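Local structure of nucleoside-diphosphate-sugar epimerase (Pseudomonas aeruginosa, 2X4G) at residues R73-L78 and A111-A116; P119-V124 and G173-I178. The protein probably binds NAD(P) in a Rossmann-type domain and acts as an epimerase or related enzyme on nucleotide-linked sugars. All blocks are in the same frame, centred on the assembly; numbering follows the deposited sequence.

Interaction 1. Residues R73-L78 and A111-A116; sequences RALRGL and AACLQA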
loop_
_atom_site.group_PDB
_atom_site.type_symbol
_atom_site.label_atom_id
_atom_site.label_comp_id
_atom_site.label_asym_id
_atom_site.label_seq_id
_atom_site.Cartn_x
_atom_site.Cartn_y
_atom_site.Cartn_z
ATOM N N ARG A 73 25.022 10.469 -29.006
ATOM C CA ARG A 73 26.453 10.262 -29.076
ATOM C C ARG A 73 26.778 8.821 -28.653
ATOM O O ARG A 73 27.557 8.140 -29.319
ATOM C CB ARG A 73 27.183 11.292 -28.199
ATOM C CG ARG A 73 28.728 11.217 -28.255
ATOM C CD ARG A 73 29.344 11.685 -26.929
ATOM N NE ARG A 73 29.106 13.116 -26.721
ATOM C CZ ARG A 73 29.202 13.766 -25.554
ATOM N NH1 ARG A 73 29.520 13.124 -24.425
ATOM N NH2 ARG A 73 28.973 15.081 -25.519
ATOM N N ALA A 74 26.165 8.348 -27.575
ATOM C CA ALA A 74 26.387 6.977 -27.131
ATOM C C ALA A 74 25.853 5.927 -28.112
ATOM O O ALA A 74 26.321 4.793 -28.112
ATOM C CB ALA A 74 25.792 6.763 -25.754
ATOM N N LEU A 75 24.880 6.299 -28.937
ATOM C CA LEU A 75 24.314 5.391 -29.934
ATOM C C LEU A 75 24.985 5.473 -31.323
ATOM O O LEU A 75 24.519 4.850 -32.286
ATOM C CB LEU A 75 22.819 5.659 -30.077
ATOM C CG LEU A 75 21.964 5.399 -28.836
ATOM C CD1 LEU A 75 20.597 5.982 -29.065
ATOM C CD2 LEU A 75 21.863 3.908 -28.479
ATOM N N ARG A 76 26.077 6.231 -31.435
ATOM C CA ARG A 76 26.805 6.336 -32.699
ATOM C C ARG A 76 27.457 4.982 -33.063
ATOM O O ARG A 76 27.960 4.265 -32.188
ATOM C CB ARG A 76 27.877 7.436 -32.606
ATOM C CG ARG A 76 29.139 7.026 -31.825
ATOM C CD ARG A 76 30.011 8.217 -31.421
ATOM N NE ARG A 76 31.186 7.800 -30.644
ATOM C CZ ARG A 76 31.229 7.642 -29.318
ATOM N NH1 ARG A 76 30.170 7.872 -28.541
ATOM N NH2 ARG A 76 32.359 7.256 -28.746
ATOM N N GLY A 77 27.425 4.652 -34.355
ATOM C CA GLY A 77 28.263 3.603 -34.928
ATOM C C GLY A 77 28.023 2.220 -34.372
ATOM O O GLY A 77 28.968 1.444 -34.182
ATOM N N LEU A 78 26.755 1.925 -34.109
ATOM C CA LEU A 78 26.341 0.637 -33.613
ATOM C C LEU A 78 25.661 -0.137 -34.715
ATOM O O LEU A 78 25.008 0.459 -35.588
ATOM C CB LEU A 78 25.335 0.807 -32.491
ATOM C CG LEU A 78 25.776 1.465 -31.186
ATOM C CD1 LEU A 78 24.550 1.535 -30.282
ATOM C CD2 LEU A 78 26.924 0.725 -30.504
ATOM N N ALA A 111 13.705 8.677 -29.659
ATOM C CA ALA A 111 14.178 9.901 -30.285
ATOM C C ALA A 111 15.642 9.750 -30.712
ATOM O O ALA A 111 15.952 9.919 -31.889
ATOM C CB ALA A 111 14.012 11.093 -29.338
ATOM N N ALA A 112 16.526 9.397 -29.773
ATOM C CA ALA A 112 17.972 9.332 -30.061
ATOM C C ALA A 112 18.337 8.246 -31.061
ATOM O O ALA A 112 19.298 8.409 -31.801
ATOM C CB ALA A 112 18.771 9.160 -28.799
ATOM N N CYS A 113 17.576 7.147 -31.085
ATOM C CA CYS A 113 17.809 6.064 -32.031
ATOM C C CYS A 113 17.569 6.519 -33.457
ATOM O O CYS A 113 18.264 6.083 -34.370
ATOM C CB CYS A 113 16.894 4.862 -31.742
ATOM S SG CYS A 113 17.347 3.804 -30.334
ATOM N N LEU A 114 16.558 7.356 -33.649
ATOM C CA LEU A 114 16.278 7.935 -34.958
ATOM C C LEU A 114 17.424 8.831 -35.434
ATOM O O LEU A 114 17.869 8.696 -36.563
ATOM C CB LEU A 114 14.975 8.733 -34.916
ATOM C CG LEU A 114 14.358 9.264 -36.212
ATOM C CD1 LEU A 114 14.330 8.217 -37.349
ATOM C CD2 LEU A 114 12.960 9.749 -35.906
ATOM N N GLN A 115 17.911 9.727 -34.583
ATOM C CA GLN A 115 19.036 10.605 -34.943
ATOM C C GLN A 115 20.376 9.886 -35.127
ATOM O O GLN A 115 21.168 10.269 -35.983
ATOM C CB GLN A 115 19.251 11.704 -33.882
ATOM C CG GLN A 115 18.134 12.731 -33.743
ATOM C CD GLN A 115 17.845 13.474 -35.038
ATOM O OE1 GLN A 115 16.757 13.343 -35.593
ATOM N NE2 GLN A 115 18.823 14.245 -35.532
ATOM N N ALA A 116 20.656 8.881 -34.302
ATOM C CA ALA A 116 21.918 8.124 -34.405
ATOM C C ALA A 116 21.898 7.159 -35.586
ATOM O O ALA A 116 22.944 6.645 -35.988
ATOM C CB ALA A 116 22.187 7.362 -33.128
#
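Leu75 and Ala112 meet where two helices of the Rossmann-type domain lie side by side against the sheet. Helix 68-74 has just ended at Leu75, the first residue to leave helical geometry, and its turn leans on the C-terminal part of helix 98-116. On that helix, Ala112 comes first: its CB touches Leu75 CD1 at 3.7 Å, while the same methyl also packs on Leu71 of the shorter helix. Cys113 follows, with SG 4.1 Å from Leu75 CD1, so a single leucine methyl rests on two consecutive residues and passes 3.8 Å from the backbone N of Cys113. A chi1 of -63° puts Leu75 CG beside the backbone N, and chi2 (168°) then carries CD1 to the helix. One turn on from Ala112 comes Ala116, which covers the root of the leucine instead: its CB lies 3.6 Å from Leu75 CB and 3.5 Å from Leu75 O. No hydrogen bond spans the two segments; the contact is apolar, and Leu75 continues it inward onto Ile43 of strand 39-44 and onto Val118. The turn itself is secured on its own side. Arg61 NH2 bonds to both Ala74 O and Arg76 O, and Arg76 folds back on the helix end. There Arg73 O takes two donors from opposite faces of its carbonyl plane, the backbone N of Arg76 at 3.2 Å and Arg76 NH1 at 2.7 Å, the latter standing above that plane while Arg73 O itself lies close to the plane of the guanidinium.

Interaction 2. Residues P119-V124 and G173-I178; sequences PRILYV and GLPVVI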
loop_
_atom_site.group_PDB
_atom_site.type_symbol
_atom_site.label_atom_id
_atom_site.label_comp_id
_atom_site.label_asym_id
_atom_site.label_seq_id
_atom_site.Cartn_x
_atom_site.Cartn_y
_atom_site.Cartn_z
ATOM N N PRO A 119 20.426 0.774 -36.774
ATOM C CA PRO A 119 19.685 -0.042 -37.736
ATOM C C PRO A 119 18.763 -1.074 -37.122
ATOM O O PRO A 119 17.885 -1.563 -37.810
ATOM C CB PRO A 119 20.787 -0.758 -38.535
ATOM C CG PRO A 119 22.057 -0.579 -37.775
ATOM C CD PRO A 119 21.782 0.241 -36.542
ATOM N N ARG A 120 18.942 -1.370 -35.839
ATOM C CA ARG A 120 18.410 -2.579 -35.225
ATOM C C ARG A 120 18.191 -2.315 -33.724
ATOM O O ARG A 120 19.148 -2.059 -33.001
ATOM C CB ARG A 120 19.473 -3.648 -35.457
ATOM C CG ARG A 120 19.021 -5.061 -35.608
ATOM C CD ARG A 120 18.196 -5.378 -36.855
ATOM N NE ARG A 120 17.432 -6.581 -36.542
ATOM C CZ ARG A 120 16.377 -7.032 -37.200
ATOM N NH1 ARG A 120 15.934 -6.412 -38.290
ATOM N NH2 ARG A 120 15.781 -8.140 -36.762
ATOM N N ILE A 121 16.939 -2.310 -33.266
ATOM C CA ILE A 121 16.608 -1.963 -31.873
ATOM C C ILE A 121 15.694 -3.028 -31.265
ATOM O O ILE A 121 14.650 -3.345 -31.823
ATOM C CB ILE A 121 15.858 -0.585 -31.778
ATOM C CG1 ILE A 121 16.690 0.568 -32.346
ATOM C CG2 ILE A 121 15.502 -0.242 -30.352
ATOM C CD1 ILE A 121 15.860 1.587 -33.147
ATOM N N LEU A 122 16.080 -3.589 -30.127
ATOM C CA LEU A 122 15.224 -4.543 -29.411
ATOM C C LEU A 122 14.849 -3.928 -28.082
ATOM O O LEU A 122 15.723 -3.499 -27.316
ATOM C CB LEU A 122 15.915 -5.895 -29.173
ATOM C CG LEU A 122 15.107 -6.921 -28.366
ATOM C CD1 LEU A 122 14.076 -7.614 -29.230
ATOM C CD2 LEU A 122 16.012 -7.941 -27.757
ATOM N N TYR A 123 13.546 -3.898 -27.822
ATOM C CA TYR A 123 13.010 -3.343 -26.608
ATOM C C TYR A 123 12.539 -4.512 -25.768
ATOM O O TYR A 123 11.877 -5.417 -26.271
ATOM C CB TYR A 123 11.849 -2.393 -26.917
ATOM C CG TYR A 123 11.045 -2.115 -25.696
ATOM C CD1 TYR A 123 9.901 -2.841 -25.427
ATOM C CD2 TYR A 123 11.471 -1.188 -24.762
ATOM C CE1 TYR A 123 9.171 -2.627 -24.272
ATOM C CE2 TYR A 123 10.756 -0.969 -23.600
ATOM C CZ TYR A 123 9.604 -1.695 -23.367
ATOM O OH TYR A 123 8.882 -1.500 -22.223
ATOM N N VAL A 124 12.888 -4.513 -24.488
ATOM C CA VAL A 124 12.529 -5.636 -23.624
ATOM C C VAL A 124 11.180 -5.370 -22.990
ATOM O O VAL A 124 11.053 -4.497 -22.125
ATOM C CB VAL A 124 13.577 -5.893 -22.540
ATOM C CG1 VAL A 124 13.216 -7.145 -21.778
ATOM C CG2 VAL A 124 14.933 -6.059 -23.179
ATOM N N GLY A 173 8.380 3.487 -38.861
ATOM C CA GLY A 173 9.617 3.306 -39.623
ATOM C C GLY A 173 10.878 3.138 -38.786
ATOM O O GLY A 173 11.991 3.240 -39.303
ATOM N N LEU A 174 10.723 2.887 -37.494
ATOM C CA LEU A 174 11.887 2.672 -36.643
ATOM C C LEU A 174 12.126 1.151 -36.591
ATOM O O LEU A 174 11.171 0.397 -36.610
ATOM C CB LEU A 174 11.654 3.289 -35.251
ATOM C CG LEU A 174 12.895 3.843 -34.536
ATOM C CD1 LEU A 174 13.636 4.886 -35.397
ATOM C CD2 LEU A 174 12.536 4.425 -33.174
ATOM N N PRO A 175 13.390 0.695 -36.554
ATOM C CA PRO A 175 13.616 -0.748 -36.607
ATOM C C PRO A 175 13.522 -1.445 -35.248
ATOM O O PRO A 175 14.509 -1.977 -34.755
ATOM C CB PRO A 175 15.028 -0.862 -37.196
ATOM C CG PRO A 175 15.705 0.392 -36.831
ATOM C CD PRO A 175 14.650 1.455 -36.643
ATOM N N VAL A 176 12.326 -1.465 -34.664
ATOM C CA VAL A 176 12.150 -1.958 -33.295
ATOM C C VAL A 176 11.629 -3.366 -33.321
ATOM O O VAL A 176 10.638 -3.636 -33.983
ATOM C CB VAL A 176 11.155 -1.113 -32.478
ATOM C CG1 VAL A 176 10.702 -1.883 -31.249
ATOM C CG2 VAL A 176 11.768 0.199 -32.083
ATOM N N VAL A 177 12.309 -4.251 -32.595
ATOM C CA VAL A 177 11.836 -5.599 -32.354
ATOM C C VAL A 177 11.499 -5.680 -30.862
ATOM O O VAL A 177 12.155 -5.032 -30.045
ATOM C CB VAL A 177 12.911 -6.644 -32.732
ATOM C CG1 VAL A 177 12.440 -8.069 -32.388
ATOM C CG2 VAL A 177 13.294 -6.528 -34.238
ATOM N N ILE A 178 10.484 -6.462 -30.497
ATOM C CA ILE A 178 10.123 -6.614 -29.087
ATOM C C ILE A 178 10.361 -8.039 -28.575
ATOM O O ILE A 178 9.794 -9.001 -29.100
ATOM C CB ILE A 178 8.674 -6.238 -28.855
ATOM C CG1 ILE A 178 8.416 -4.835 -29.383
ATOM C CG2 ILE A 178 8.338 -6.298 -27.377
ATOM C CD1 ILE A 178 6.953 -4.501 -29.417
#
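Ile121, Leu122 and Tyr123 pair in parallel with Val176, Val177 and Ile178, the two short strands twisting by 34° against each other. Ile121 gives its N-H to Pro175 O (2.9 Å) and takes the N-H of Val177 on its own O (2.6 Å). Val177 O then receives Tyr123 N at 2.9 Å. CA-H...O contacts from Val176 to Ile121 O and from Leu122 to Val177 O fill in between. On the face carrying Ile121 and Tyr123, Ile121 sends CD1 back to Pro175 CD (3.7 Å), just after the helix-ending turn at Gly173, and its CG2 meets Val176 CG2 at 4.1 Å. Further along, Ile178 CG2 sits at the edge of the Tyr123 ring, near the ring plane and 4.3 Å from CD1. Topologically this is a beta-alpha-beta crossover of the Rossmann-type sheet: helix 154-171 connects the two neighbouring strands and covers this face together with helix 98-116, Leu162 and Tyr110 both touching Tyr123. The other face belongs to Leu122 and Val177. Leu122 has CG anti to the backbone N (chi1 177°), and its CD1 lies against Val177 CG1 at 3.6 Å; the same side chain also touches Leu226, Ala229 and Leu230 of helix 219-232. Arg120 is close by. Its chain bends at chi2 (67°), and Val177 CG2 lies over one face of its guanidinium, 3.9 Å from NH2. The polar end is held elsewhere, NE by Leu230 O and NH2 by Gly233 O, at the C-terminal end of helix 219-232, where the positive charge would probably be favoured by the helix dipole.

Overall arrangement
Interaction 1 closes before interaction 2 opens along the chain, and their centres lie about 13 Å apart on the same side of the chain's centre. Helix 98-116 runs into strand 121-124 through a short loop, so the helix packed in interaction 1 leads directly to the strand paired in interaction 2. Both belong to the Rossmann-type part of the fold: interaction 1 joins the turn after helix 68-74 to helix 98-116, interaction 2 two adjacent parallel strands of the sheet. They touch each other directly, with Cys113 CB 3.7 Å from Ile121 CD1 and Leu114 CD1 3.9 Å from Leu174 CD1. The buried Cys113 thus faces both contacts, its SG on Leu75 and its CB on Ile121.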